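Local structure of endo-polygalacturonase (Pectobacterium carotovorum subsp. carotovorum, 1BHE) at residues A[16-21]-A[30-35]; A[55-60]-A[71-76]; A[154-159]-A[183-188]; A[253-258]-A[289-294]; A[308-313]-A[326-331]. The protein hydrolyses the alpha-1,4 linkages between galacturonic acid units of polygalacturonic acid, acting in the maceration and soft-rotting of plant tissue. All blocks are in the same frame, centred on the assembly; numbering follows the deposited sequence.

Contact 1: residues A[16-21]-A[30-35]; sequences TTLKAD and QKALNN
L18 and T16, on the first strand of the right-handed parallel beta-helix, meet A32 on helix 26-33, which lies across the N-terminal end of the coil in this polygalacturonase. The helix connects strand 14-19 to its parallel neighbour, strand 41-45. The closely packed part is small and greasy: A32 CB stands 4.0 Å from L18 CD1, and V42 of strand 41-45 touches both side chains from the sheet. L18 places CG beside its backbone N (chi1 -53°), from where the CD1 branch extends to the helix. A second methyl, T16 CG2, lies farther off, 4.3 Å from A32 CB, and marks the margin of the apolar patch. No direct hydrogen bond joins the two segments. T16 faces both ways, with CG2 turned to A32 and OG1 to a water, and on this polar side the water bridges the threonine hydroxyl to the backbone oxygens of A32 and N35. Nearby, Q30 NE2 donates to N34 OD1 (3.0 Å), four residues on, while Q30 OE1 accepts from S58 N. The bridging water sits 2.7 Å from T16 OG1, gives a hydrogen bond of 2.7 Å to A32 O, and makes a weak third one to N35 O.

Contact 2: residues A[55-60]-A[71-76]; sequences GPLSLP and VTLRAV
L57 and L73 supply the apolar core of this contact, their branches meeting tip to tip with L57 CD1 4.2 Å from L73 CD2. The two leucines reach the meeting point by different torsions. L57 keeps CG beside its backbone N (chi1 -61°), whereas L73 turns CG anti to the backbone N (chi1 170°). I29 of helix 26-33 touches both, and F102 and F52 add aromatic cover on L73. A second apolar touch sets a side-chain methyl on backbone: V76 CG2 rests 4.2 Å from G55 CA, where the two chains come closest, with 5.8 Å between the CA atoms of G55 and V76. L53 packs against V76 from earlier on strand 51-58.

Polar bonds do not cross between the segments; each is tied to other parts of the fold. R74 forms a salt bridge through NE with D120, and the backbone of L57 pairs with F102 and with T104 of strand 103-106. G55 N is held by T26 OG1 at the start of helix 26-33. Strand 51-58 is a parallel neighbour of both 72-75 and 103-106, and L57 and L73 meet in the interior that these strands enclose. Such packing is characteristic of a parallel beta-helix, here near its N-terminal end, where the helix lies over the first coils.

Contact 3: residues A[154-159]-A[183-188]; sequences IQINKS and DGFTAW
The F185 ring is met by I156 at its CE1 side: the terminal methyl I156 CD1 approaches obliquely, 3.9 Å from F185 CE1 and 4.2 Å from F185 CD1. One face of the ring carries the backbone N of A187, 4.1 Å above the plane and displaced toward the rim. F179 of strand 177-180 meets the ring with its plane inclined by about 30°, and V177, F162 and I212 supply further apolar neighbours. The side chains of I156 and F185 cross at about a right angle. F185 throws its ring inward with CG anti to the backbone N (chi1 170°), and I156 extends its CG1 branch until CD1 arrives beside the ring. Both residues are buried inside the parallel beta-helix, and F162 touches both.

The segments are also joined through their backbones, at the point where S159 and D183 stand with CA atoms 6.4 Å apart. D183 N gives a hydrogen bond of 3.0 Å to S159 O, straight at hydrogen (168°) and nearly along the C=O axis. The S159 hydroxyl turns back on its own chain, OG donating to N157 O over 2.9 Å from well above the carbonyl plane, off any lone pair, and also bonds to T108 OG1, while D183 OD1 accepts from N211 ND2. G184, at positive phi, lies between D183 and F185. The chemistry thus divides in two: a straight backbone bond ties the loop after strand 154-157 to the first residue of strand 183-193, whereas the interior rests on nondirectional packing of one methyl against an aromatic ring.

Contact 4: residues A[253-258]-A[289-294]; sequences MSIGSE and GVVNGV
I255 and V294 reach toward each other tip to tip across the interior of the beta-helix. The isoleucine presents its longer branch to the forked end of the valine, so that I255 CD1 lies 4.0 Å from V294 CG2 and 4.1 Å from V294 CG1, touching both prongs. The torsion of I255 decides which branch meets which partner: CG1 stays beside the backbone N (chi1 -70°) and carries CD1 forward to V294, while CG2, anti to that nitrogen, turns to V291. There the approach is slacker, with I255 CG2 4.3 Å from V291 CG2. V294 stands with CG1 anti to its own N (chi1 -179°), which leaves both methyls facing the isoleucine tip.

One isoleucine therefore spans two valines, although V291 and V294 are three residues apart on the strand. G293, at positive phi, bends the chain between them, and both CB atoms point toward I255. The meeting is wholly apolar, without a hydrogen bond between the segments. Even at the nearest backbone approach, I255 and V291 keep their CA atoms 8.7 Å apart, so the contact between the strands is made by side chains alone.

Strand 253-256 pairs in parallel with strands 226-230 and 277-282, and I228 packs on I255 from the first of these. Strand 290-302 lies between strands 258-273 and 324-335, with T259 and W325 touching V291 from those two neighbours.

Contact 5: residues A[308-313]-A[326-331]; sequences IVIDTV and SDITFK
I308 sets its CD1 methyl over one face of the F330 ring, a CH-pi contact 4.2 Å from the ring centroid and 25° off the normal, displaced toward the rim. The same residue makes a second, closer touch with its other branch: I308 CG2 lies 3.6 Å from F330 CZ. Isoleucine and phenylalanine come from opposite directions, and with chi1 of -62° I308 keeps CG1 beside its backbone N, from where CD1 runs out above the ring. I310 meets the same aromatic differently, its CD1 near the ring plane at the edge, 4.2 Å from F330 CE1. That methyl also packs at 4.3 Å against I328 CG2. Three aliphatic residues thus gather with one phenylalanine, and no hydrogen bond joins the segments.

D311 OD1 accepts from V313 N, two residues on, in an Asx turn.

The axes of strands 308-311 and 326-331 run nearly antiparallel (168°) and approach no closer than 11.3 Å, too far for backbone pairing, so side chains bridge the interior of the beta-helix. Strand 306-311 is flanked by strands 277-282 and 340-344, strand 324-335 by 290-302 and 352-360; Y296 stacks on F330, and M356 touches I308.

How the contacts relate
Contacts 2 to 5 are buried in the beta-helix, whereas contact 1 lies at its surface near the N-terminal end and brings in a helix and a bridging water. Contacts 1 and 2 touch where helix 26-33 of contact 1 meets strand 51-58 of contact 2. Contacts 4 and 5 are likewise adjacent, centres about 9 Å apart, because strands 290-302 and 324-335 are parallel neighbours; V294 O and T329 N are probably hydrogen-bonded. Contact 3 stands between these pairs, its centre about 17 Å from that of contact 2 and 19 Å from that of contact 4, and alone among the five has a direct hydrogen bond between segments. Aliphatic pairs dominate contacts 2 and 4, and aromatic rings enter in 3 and 5.

Contact 1: residues A[16-21]-A[30-35]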
# COMPACT_ATOMS: atom_id res chain seq x y z
N THR A 16 24.83 5.95 13.64
CA THR A 16 24.56 6.69 14.86
C THR A 16 23.45 5.99 15.64
O THR A 16 22.57 5.38 15.03
CB THR A 16 24.07 8.12 14.52
OG1 THR A 16 25.11 8.87 13.87
CG2 THR A 16 23.64 8.90 15.75
N THR A 17 23.50 6.05 16.97
CA THR A 17 22.45 5.44 17.78
C THR A 17 21.82 6.52 18.66
O THR A 17 22.55 7.26 19.32
CB THR A 17 22.96 4.27 18.63
OG1 THR A 17 23.48 3.25 17.76
CG2 THR A 17 21.83 3.66 19.45
N LEU A 18 20.50 6.64 18.60
CA LEU A 18 19.77 7.63 19.37
C LEU A 18 18.92 6.92 20.43
O LEU A 18 18.47 5.81 20.20
CB LEU A 18 18.86 8.49 18.49
CG LEU A 18 19.49 9.19 17.28
CD1 LEU A 18 18.41 9.78 16.38
CD2 LEU A 18 20.48 10.27 17.71
N LYS A 19 18.77 7.54 21.60
CA LYS A 19 17.99 6.95 22.69
C LYS A 19 16.78 7.82 22.98
O LYS A 19 16.89 9.04 23.09
CB LYS A 19 18.87 6.75 23.94
CG LYS A 19 19.95 5.70 23.72
CD LYS A 19 20.60 5.22 25.01
CE LYS A 19 21.77 4.29 24.70
NZ LYS A 19 22.71 4.15 25.85
N ALA A 20 15.59 7.22 23.00
CA ALA A 20 14.36 7.97 23.16
C ALA A 20 14.18 8.54 24.56
O ALA A 20 14.48 7.87 25.54
CB ALA A 20 13.15 7.10 22.83
N ASP A 21 13.63 9.74 24.65
CA ASP A 21 13.30 10.38 25.92
C ASP A 21 11.89 10.95 25.79
O ASP A 21 11.11 10.44 24.98
CB ASP A 21 14.30 11.45 26.32
CG ASP A 21 14.58 12.48 25.25
OD1 ASP A 21 13.67 12.88 24.49
OD2 ASP A 21 15.75 12.91 25.18
N GLN A 30 16.41 13.98 12.22
CA GLN A 30 16.78 14.55 10.94
C GLN A 30 18.28 14.87 10.88
O GLN A 30 18.95 14.56 9.89
CB GLN A 30 15.98 15.80 10.58
CG GLN A 30 16.10 16.19 9.10
CD GLN A 30 15.61 15.07 8.20
OE1 GLN A 30 14.41 14.78 8.20
NE2 GLN A 30 16.52 14.46 7.45
N LYS A 31 18.81 15.48 11.94
CA LYS A 31 20.23 15.79 12.01
C LYS A 31 21.08 14.54 11.87
O LYS A 31 22.05 14.51 11.11
CB LYS A 31 20.55 16.51 13.33
CG LYS A 31 22.02 16.89 13.45
CD LYS A 31 22.28 17.74 14.69
CE LYS A 31 23.75 18.16 14.76
NZ LYS A 31 24.05 18.85 16.05
N ALA A 32 20.70 13.47 12.56
CA ALA A 32 21.39 12.19 12.48
C ALA A 32 21.30 11.61 11.08
O ALA A 32 22.28 11.07 10.56
CB ALA A 32 20.82 11.20 13.49
N LEU A 33 20.13 11.69 10.45
CA LEU A 33 19.95 11.19 9.09
C LEU A 33 20.81 11.98 8.10
O LEU A 33 21.39 11.40 7.17
CB LEU A 33 18.49 11.30 8.64
CG LEU A 33 17.51 10.30 9.26
CD1 LEU A 33 16.07 10.74 8.99
CD2 LEU A 33 17.76 8.90 8.70
N ASN A 34 20.95 13.29 8.31
CA ASN A 34 21.75 14.14 7.44
C ASN A 34 23.26 13.97 7.57
O ASN A 34 23.98 14.64 6.81
CB ASN A 34 21.40 15.62 7.66
CG ASN A 34 19.99 15.95 7.22
OD1 ASN A 34 19.32 15.17 6.54
ND2 ASN A 34 19.52 17.13 7.62
N ASN A 35 23.78 13.16 8.48
CA ASN A 35 25.22 12.96 8.59
C ASN A 35 25.53 11.47 8.75
O ASN A 35 26.47 11.07 9.42
CB ASN A 35 25.80 13.76 9.76
CG ASN A 35 27.31 13.84 9.70
OD1 ASN A 35 27.90 13.77 8.62
ND2 ASN A 35 27.96 13.96 10.86
O HOH W 1 24.57 10.77 11.99

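Contact 2: residues A[55-60]-A[71-76]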
# COMPACT_ATOMS: atom_id res chain seq x y z
N GLY A 55 7.65 14.71 13.75
CA GLY A 55 6.89 15.19 12.60
C GLY A 55 7.62 14.66 11.35
O GLY A 55 8.45 13.75 11.45
N PRO A 56 7.31 15.22 10.19
CA PRO A 56 7.90 14.78 8.94
C PRO A 56 9.41 14.65 8.95
O PRO A 56 10.13 15.53 9.40
CB PRO A 56 7.48 15.88 7.95
CG PRO A 56 6.17 16.36 8.49
CD PRO A 56 6.30 16.28 9.99
N LEU A 57 9.89 13.54 8.39
CA LEU A 57 11.29 13.24 8.26
C LEU A 57 11.63 12.99 6.79
O LEU A 57 10.79 12.49 6.04
CB LEU A 57 11.67 12.00 9.07
CG LEU A 57 11.45 12.04 10.58
CD1 LEU A 57 11.57 10.65 11.20
CD2 LEU A 57 12.43 13.00 11.25
N SER A 58 12.84 13.34 6.40
CA SER A 58 13.32 13.09 5.04
C SER A 58 14.47 12.09 5.08
O SER A 58 15.46 12.25 5.80
CB SER A 58 13.80 14.37 4.37
OG SER A 58 14.29 14.13 3.07
N LEU A 59 14.35 11.03 4.29
CA LEU A 59 15.38 10.00 4.22
C LEU A 59 16.32 10.22 3.05
O LEU A 59 15.91 10.10 1.90
CB LEU A 59 14.66 8.65 4.10
CG LEU A 59 15.50 7.38 4.27
CD1 LEU A 59 16.31 7.43 5.55
CD2 LEU A 59 14.60 6.15 4.23
N PRO A 60 17.58 10.53 3.31
CA PRO A 60 18.57 10.79 2.27
C PRO A 60 18.94 9.53 1.49
O PRO A 60 18.77 8.40 1.96
CB PRO A 60 19.78 11.37 3.00
CG PRO A 60 19.25 11.76 4.34
CD PRO A 60 18.17 10.74 4.65
N VAL A 71 10.70 -0.53 20.29
CA VAL A 71 10.77 0.91 20.14
C VAL A 71 9.73 1.32 19.10
O VAL A 71 9.45 0.55 18.18
CB VAL A 71 12.17 1.38 19.72
CG1 VAL A 71 12.23 2.85 19.33
CG2 VAL A 71 13.17 1.13 20.85
N THR A 72 9.16 2.50 19.29
CA THR A 72 8.15 3.01 18.37
C THR A 72 8.55 4.39 17.86
O THR A 72 8.93 5.26 18.65
CB THR A 72 6.78 3.12 19.07
OG1 THR A 72 6.40 1.83 19.59
CG2 THR A 72 5.70 3.58 18.12
N LEU A 73 8.47 4.59 16.55
CA LEU A 73 8.64 5.93 15.96
C LEU A 73 7.19 6.37 15.71
O LEU A 73 6.51 5.77 14.87
CB LEU A 73 9.47 5.87 14.69
CG LEU A 73 9.53 7.13 13.83
CD1 LEU A 73 10.17 8.29 14.59
CD2 LEU A 73 10.30 6.88 12.54
N ARG A 74 6.72 7.33 16.47
CA ARG A 74 5.33 7.77 16.41
C ARG A 74 5.11 9.16 15.85
O ARG A 74 5.75 10.13 16.28
CB ARG A 74 4.77 7.70 17.85
CG ARG A 74 3.28 7.97 18.01
CD ARG A 74 2.87 7.83 19.48
NE ARG A 74 2.88 6.42 19.87
CZ ARG A 74 3.04 5.96 21.11
NH1 ARG A 74 3.20 6.78 22.14
NH2 ARG A 74 3.04 4.65 21.31
N ALA A 75 4.18 9.26 14.90
CA ALA A 75 3.85 10.53 14.27
C ALA A 75 3.06 11.42 15.22
O ALA A 75 2.05 10.97 15.79
CB ALA A 75 3.08 10.29 12.98
N VAL A 76 3.50 12.66 15.41
CA VAL A 76 2.79 13.55 16.32
C VAL A 76 1.36 13.75 15.85
O VAL A 76 1.07 13.81 14.65
CB VAL A 76 3.50 14.90 16.51
CG1 VAL A 76 4.86 14.68 17.16
CG2 VAL A 76 3.67 15.65 15.20

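Contact 3: residues A[154-159]-A[183-188]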
# COMPACT_ATOMS: atom_id res chain seq x y z
N ILE A 154 4.64 6.29 4.78
CA ILE A 154 5.90 6.22 4.04
C ILE A 154 5.62 6.58 2.58
O ILE A 154 4.80 5.91 1.96
CB ILE A 154 6.53 4.82 4.14
CG1 ILE A 154 7.05 4.53 5.55
CG2 ILE A 154 7.66 4.62 3.14
CD1 ILE A 154 7.26 3.04 5.79
N GLN A 155 6.28 7.60 2.07
CA GLN A 155 6.11 8.04 0.69
C GLN A 155 7.46 7.99 -0.02
O GLN A 155 8.42 8.65 0.40
CB GLN A 155 5.55 9.46 0.68
CG GLN A 155 5.46 10.08 -0.71
CD GLN A 155 4.29 9.57 -1.52
OE1 GLN A 155 3.18 9.36 -1.03
NE2 GLN A 155 4.54 9.37 -2.82
N ILE A 156 7.58 7.17 -1.05
CA ILE A 156 8.84 6.99 -1.77
C ILE A 156 8.67 7.42 -3.23
O ILE A 156 7.82 6.87 -3.93
CB ILE A 156 9.30 5.53 -1.71
CG1 ILE A 156 9.36 5.02 -0.26
CG2 ILE A 156 10.67 5.38 -2.37
CD1 ILE A 156 9.11 3.52 -0.15
N ASN A 157 9.45 8.40 -3.67
CA ASN A 157 9.32 8.94 -5.02
C ASN A 157 10.60 8.85 -5.84
O ASN A 157 11.69 9.08 -5.30
CB ASN A 157 8.96 10.44 -4.95
CG ASN A 157 7.71 10.77 -4.18
OD1 ASN A 157 6.78 9.98 -4.10
ND2 ASN A 157 7.64 11.94 -3.59
N LYS A 158 10.50 8.56 -7.13
CA LYS A 158 11.63 8.47 -8.04
C LYS A 158 12.87 7.79 -7.47
O LYS A 158 13.99 8.25 -7.69
CB LYS A 158 11.97 9.91 -8.48
CG LYS A 158 10.77 10.49 -9.24
CD LYS A 158 11.09 11.89 -9.74
CE LYS A 158 11.80 11.81 -11.08
NZ LYS A 158 11.04 11.01 -12.07
N SER A 159 12.69 6.66 -6.80
CA SER A 159 13.80 6.00 -6.13
C SER A 159 14.12 4.66 -6.75
O SER A 159 13.33 4.07 -7.50
CB SER A 159 13.46 5.88 -4.64
OG SER A 159 13.46 7.15 -4.01
N ASP A 183 11.90 2.36 -9.44
CA ASP A 183 12.32 1.06 -9.94
C ASP A 183 13.06 0.28 -8.87
O ASP A 183 14.18 0.64 -8.52
CB ASP A 183 13.21 1.31 -11.15
CG ASP A 183 13.74 0.08 -11.86
OD1 ASP A 183 13.75 -1.04 -11.31
OD2 ASP A 183 14.18 0.25 -13.03
N GLY A 184 12.44 -0.79 -8.38
CA GLY A 184 13.13 -1.62 -7.37
C GLY A 184 12.63 -1.29 -5.97
O GLY A 184 13.04 -0.30 -5.37
N PHE A 185 11.70 -2.10 -5.49
CA PHE A 185 11.15 -1.93 -4.15
C PHE A 185 10.90 -3.33 -3.59
O PHE A 185 10.23 -4.13 -4.24
CB PHE A 185 9.85 -1.13 -4.13
CG PHE A 185 9.13 -1.13 -2.81
CD1 PHE A 185 9.55 -0.32 -1.77
CD2 PHE A 185 8.02 -1.94 -2.61
CE1 PHE A 185 8.89 -0.31 -0.56
CE2 PHE A 185 7.36 -1.94 -1.39
CZ PHE A 185 7.78 -1.12 -0.36
N THR A 186 11.46 -3.59 -2.42
CA THR A 186 11.27 -4.89 -1.77
C THR A 186 10.72 -4.67 -0.36
O THR A 186 11.36 -4.01 0.45
CB THR A 186 12.60 -5.66 -1.67
OG1 THR A 186 13.06 -6.00 -2.99
CG2 THR A 186 12.46 -6.95 -0.87
N ALA A 187 9.54 -5.24 -0.10
CA ALA A 187 8.95 -5.23 1.24
C ALA A 187 8.97 -6.71 1.68
O ALA A 187 8.45 -7.56 0.96
CB ALA A 187 7.55 -4.67 1.27
N TRP A 188 9.67 -7.01 2.76
CA TRP A 188 9.85 -8.40 3.20
C TRP A 188 9.68 -8.46 4.71
O TRP A 188 10.24 -7.63 5.42
CB TRP A 188 11.23 -8.85 2.77
CG TRP A 188 11.58 -10.29 2.93
CD1 TRP A 188 11.52 -11.05 4.06
CD2 TRP A 188 12.09 -11.15 1.89
NE1 TRP A 188 11.94 -12.34 3.79
CE2 TRP A 188 12.29 -12.42 2.47
CE3 TRP A 188 12.38 -10.96 0.54
CZ2 TRP A 188 12.78 -13.49 1.73
CZ3 TRP A 188 12.86 -12.03 -0.19
CH2 TRP A 188 13.07 -13.28 0.41

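Contact 4: residues A[253-258]-A[289-294]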
# COMPACT_ATOMS: atom_id res chain seq x y z
N MET A 253 -6.28 -7.80 -2.64
CA MET A 253 -5.06 -7.85 -3.44
C MET A 253 -5.49 -7.28 -4.79
O MET A 253 -5.98 -8.00 -5.66
CB MET A 253 -4.54 -9.28 -3.55
CG MET A 253 -3.44 -9.51 -4.58
SD MET A 253 -1.98 -8.49 -4.28
CE MET A 253 -2.03 -7.39 -5.69
N SER A 254 -5.46 -5.95 -4.90
CA SER A 254 -6.01 -5.25 -6.04
C SER A 254 -5.07 -4.60 -7.03
O SER A 254 -3.93 -4.25 -6.78
CB SER A 254 -6.96 -4.13 -5.51
OG SER A 254 -7.92 -4.66 -4.62
N ILE A 255 -5.62 -4.40 -8.23
CA ILE A 255 -5.02 -3.69 -9.34
C ILE A 255 -6.04 -2.61 -9.74
O ILE A 255 -7.20 -2.98 -9.98
CB ILE A 255 -4.67 -4.56 -10.54
CG1 ILE A 255 -3.49 -5.50 -10.23
CG2 ILE A 255 -4.34 -3.74 -11.78
CD1 ILE A 255 -3.32 -6.62 -11.25
N GLY A 256 -5.66 -1.35 -9.77
CA GLY A 256 -6.60 -0.28 -10.13
C GLY A 256 -6.85 0.62 -8.92
O GLY A 256 -6.22 0.43 -7.88
N SER A 257 -7.71 1.61 -9.09
CA SER A 257 -8.49 1.83 -10.29
C SER A 257 -7.75 2.45 -11.46
O SER A 257 -8.17 2.37 -12.62
CB SER A 257 -9.69 2.74 -9.92
OG SER A 257 -10.58 1.97 -9.11
N GLU A 258 -6.59 3.05 -11.18
CA GLU A 258 -5.78 3.61 -12.26
C GLU A 258 -5.08 2.43 -12.92
O GLU A 258 -4.22 1.79 -12.31
CB GLU A 258 -4.84 4.68 -11.71
CG GLU A 258 -5.61 5.82 -11.04
CD GLU A 258 -5.90 5.58 -9.58
OE1 GLU A 258 -5.65 4.49 -9.04
OE2 GLU A 258 -6.39 6.51 -8.90
N GLY A 289 -7.08 1.35 -18.65
CA GLY A 289 -6.09 1.21 -19.72
C GLY A 289 -5.72 -0.27 -19.89
O GLY A 289 -6.51 -1.15 -19.56
N VAL A 290 -4.47 -0.51 -20.28
CA VAL A 290 -3.98 -1.86 -20.47
C VAL A 290 -3.54 -2.53 -19.17
O VAL A 290 -2.75 -2.00 -18.39
CB VAL A 290 -2.77 -1.89 -21.44
CG1 VAL A 290 -2.19 -3.29 -21.57
CG2 VAL A 290 -3.17 -1.36 -22.81
N VAL A 291 -4.03 -3.74 -18.97
CA VAL A 291 -3.64 -4.64 -17.90
C VAL A 291 -3.28 -5.95 -18.63
O VAL A 291 -4.17 -6.56 -19.23
CB VAL A 291 -4.70 -4.89 -16.83
CG1 VAL A 291 -4.28 -6.03 -15.90
CG2 VAL A 291 -5.00 -3.64 -16.01
N ASN A 292 -2.02 -6.34 -18.61
CA ASN A 292 -1.63 -7.54 -19.34
C ASN A 292 -0.63 -8.42 -18.61
O ASN A 292 0.38 -7.92 -18.12
CB ASN A 292 -1.04 -7.11 -20.70
CG ASN A 292 -0.51 -8.31 -21.46
OD1 ASN A 292 -1.30 -9.07 -22.03
ND2 ASN A 292 0.79 -8.52 -21.45
N GLY A 293 -0.91 -9.71 -18.58
CA GLY A 293 -0.03 -10.69 -17.97
C GLY A 293 -0.10 -10.69 -16.45
O GLY A 293 0.82 -10.25 -15.75
N VAL A 294 -1.24 -11.13 -15.93
CA VAL A 294 -1.48 -11.21 -14.50
C VAL A 294 -1.75 -12.68 -14.18
O VAL A 294 -2.63 -13.27 -14.81
CB VAL A 294 -2.65 -10.35 -14.02
CG1 VAL A 294 -2.83 -10.46 -12.50
CG2 VAL A 294 -2.46 -8.89 -14.39

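Contact 5: residues A[308-313]-A[326-331]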
# COMPACT_ATOMS: atom_id res chain seq x y z
N ILE A 308 -13.16 -13.20 -6.07
CA ILE A 308 -12.60 -12.76 -7.34
C ILE A 308 -13.46 -11.60 -7.86
O ILE A 308 -14.68 -11.72 -7.98
CB ILE A 308 -12.51 -13.84 -8.43
CG1 ILE A 308 -11.59 -14.99 -8.01
CG2 ILE A 308 -12.02 -13.23 -9.75
CD1 ILE A 308 -11.54 -16.16 -8.96
N VAL A 309 -12.82 -10.47 -8.13
CA VAL A 309 -13.50 -9.31 -8.67
C VAL A 309 -12.73 -8.73 -9.86
O VAL A 309 -11.59 -8.29 -9.74
CB VAL A 309 -13.71 -8.15 -7.67
CG1 VAL A 309 -14.40 -6.96 -8.35
CG2 VAL A 309 -14.51 -8.54 -6.44
N ILE A 310 -13.38 -8.73 -11.02
CA ILE A 310 -12.85 -8.10 -12.22
C ILE A 310 -13.96 -7.14 -12.67
O ILE A 310 -14.96 -7.54 -13.25
CB ILE A 310 -12.45 -9.05 -13.35
CG1 ILE A 310 -11.27 -9.94 -12.94
CG2 ILE A 310 -12.11 -8.26 -14.61
CD1 ILE A 310 -10.76 -10.89 -13.99
N ASP A 311 -13.80 -5.87 -12.31
CA ASP A 311 -14.81 -4.87 -12.61
C ASP A 311 -14.28 -3.66 -13.37
O ASP A 311 -13.51 -2.87 -12.84
CB ASP A 311 -15.45 -4.38 -11.29
CG ASP A 311 -16.84 -3.81 -11.52
OD1 ASP A 311 -17.13 -3.37 -12.65
OD2 ASP A 311 -17.64 -3.80 -10.56
N THR A 312 -14.78 -3.49 -14.59
CA THR A 312 -14.39 -2.37 -15.43
C THR A 312 -15.24 -1.13 -15.19
O THR A 312 -14.92 -0.05 -15.71
CB THR A 312 -14.46 -2.72 -16.93
OG1 THR A 312 -15.84 -2.93 -17.26
CG2 THR A 312 -13.65 -3.96 -17.25
N VAL A 313 -16.31 -1.23 -14.42
CA VAL A 313 -17.14 -0.08 -14.09
C VAL A 313 -17.38 -0.04 -12.58
O VAL A 313 -18.50 0.08 -12.10
CB VAL A 313 -18.49 -0.07 -14.83
CG1 VAL A 313 -18.35 0.37 -16.28
CG2 VAL A 313 -19.16 -1.44 -14.77
N SER A 326 -5.93 -8.34 -20.65
CA SER A 326 -5.75 -9.67 -21.24
C SER A 326 -4.68 -10.48 -20.53
O SER A 326 -3.94 -9.99 -19.67
CB SER A 326 -5.44 -9.55 -22.73
OG SER A 326 -4.24 -8.84 -22.97
N ASP A 327 -4.59 -11.76 -20.88
CA ASP A 327 -3.64 -12.70 -20.29
C ASP A 327 -3.73 -12.66 -18.77
O ASP A 327 -2.80 -12.34 -18.04
CB ASP A 327 -2.22 -12.48 -20.79
CG ASP A 327 -1.23 -13.52 -20.32
OD1 ASP A 327 -1.64 -14.61 -19.88
OD2 ASP A 327 -0.01 -13.23 -20.36
N ILE A 328 -4.92 -12.99 -18.27
CA ILE A 328 -5.24 -13.02 -16.85
C ILE A 328 -5.55 -14.45 -16.45
O ILE A 328 -6.48 -15.07 -16.98
CB ILE A 328 -6.41 -12.08 -16.53
CG1 ILE A 328 -6.10 -10.64 -16.94
CG2 ILE A 328 -6.77 -12.12 -15.05
CD1 ILE A 328 -7.30 -9.73 -17.07
N THR A 329 -4.72 -15.05 -15.60
CA THR A 329 -4.90 -16.44 -15.21
C THR A 329 -5.01 -16.66 -13.71
O THR A 329 -4.36 -16.01 -12.89
CB THR A 329 -3.74 -17.32 -15.72
OG1 THR A 329 -2.51 -16.86 -15.13
CG2 THR A 329 -3.59 -17.28 -17.23
N PHE A 330 -5.87 -17.60 -13.34
CA PHE A 330 -6.06 -18.01 -11.96
C PHE A 330 -5.81 -19.52 -11.89
O PHE A 330 -6.43 -20.27 -12.64
CB PHE A 330 -7.45 -17.72 -11.41
CG PHE A 330 -7.92 -16.30 -11.41
CD1 PHE A 330 -8.37 -15.68 -12.56
CD2 PHE A 330 -7.93 -15.57 -10.22
CE1 PHE A 330 -8.81 -14.37 -12.55
CE2 PHE A 330 -8.38 -14.26 -10.20
CZ PHE A 330 -8.82 -13.66 -11.36
N LYS A 331 -4.92 -19.96 -11.01
CA LYS A 331 -4.60 -21.37 -10.88
C LYS A 331 -4.50 -21.80 -9.42
O LYS A 331 -3.81 -21.18 -8.61
CB LYS A 331 -3.29 -21.70 -11.60
CG LYS A 331 -2.94 -23.18 -11.61
CD LYS A 331 -1.84 -23.49 -12.61
CE LYS A 331 -1.78 -24.97 -12.95
NZ LYS A 331 -1.70 -25.82 -11.73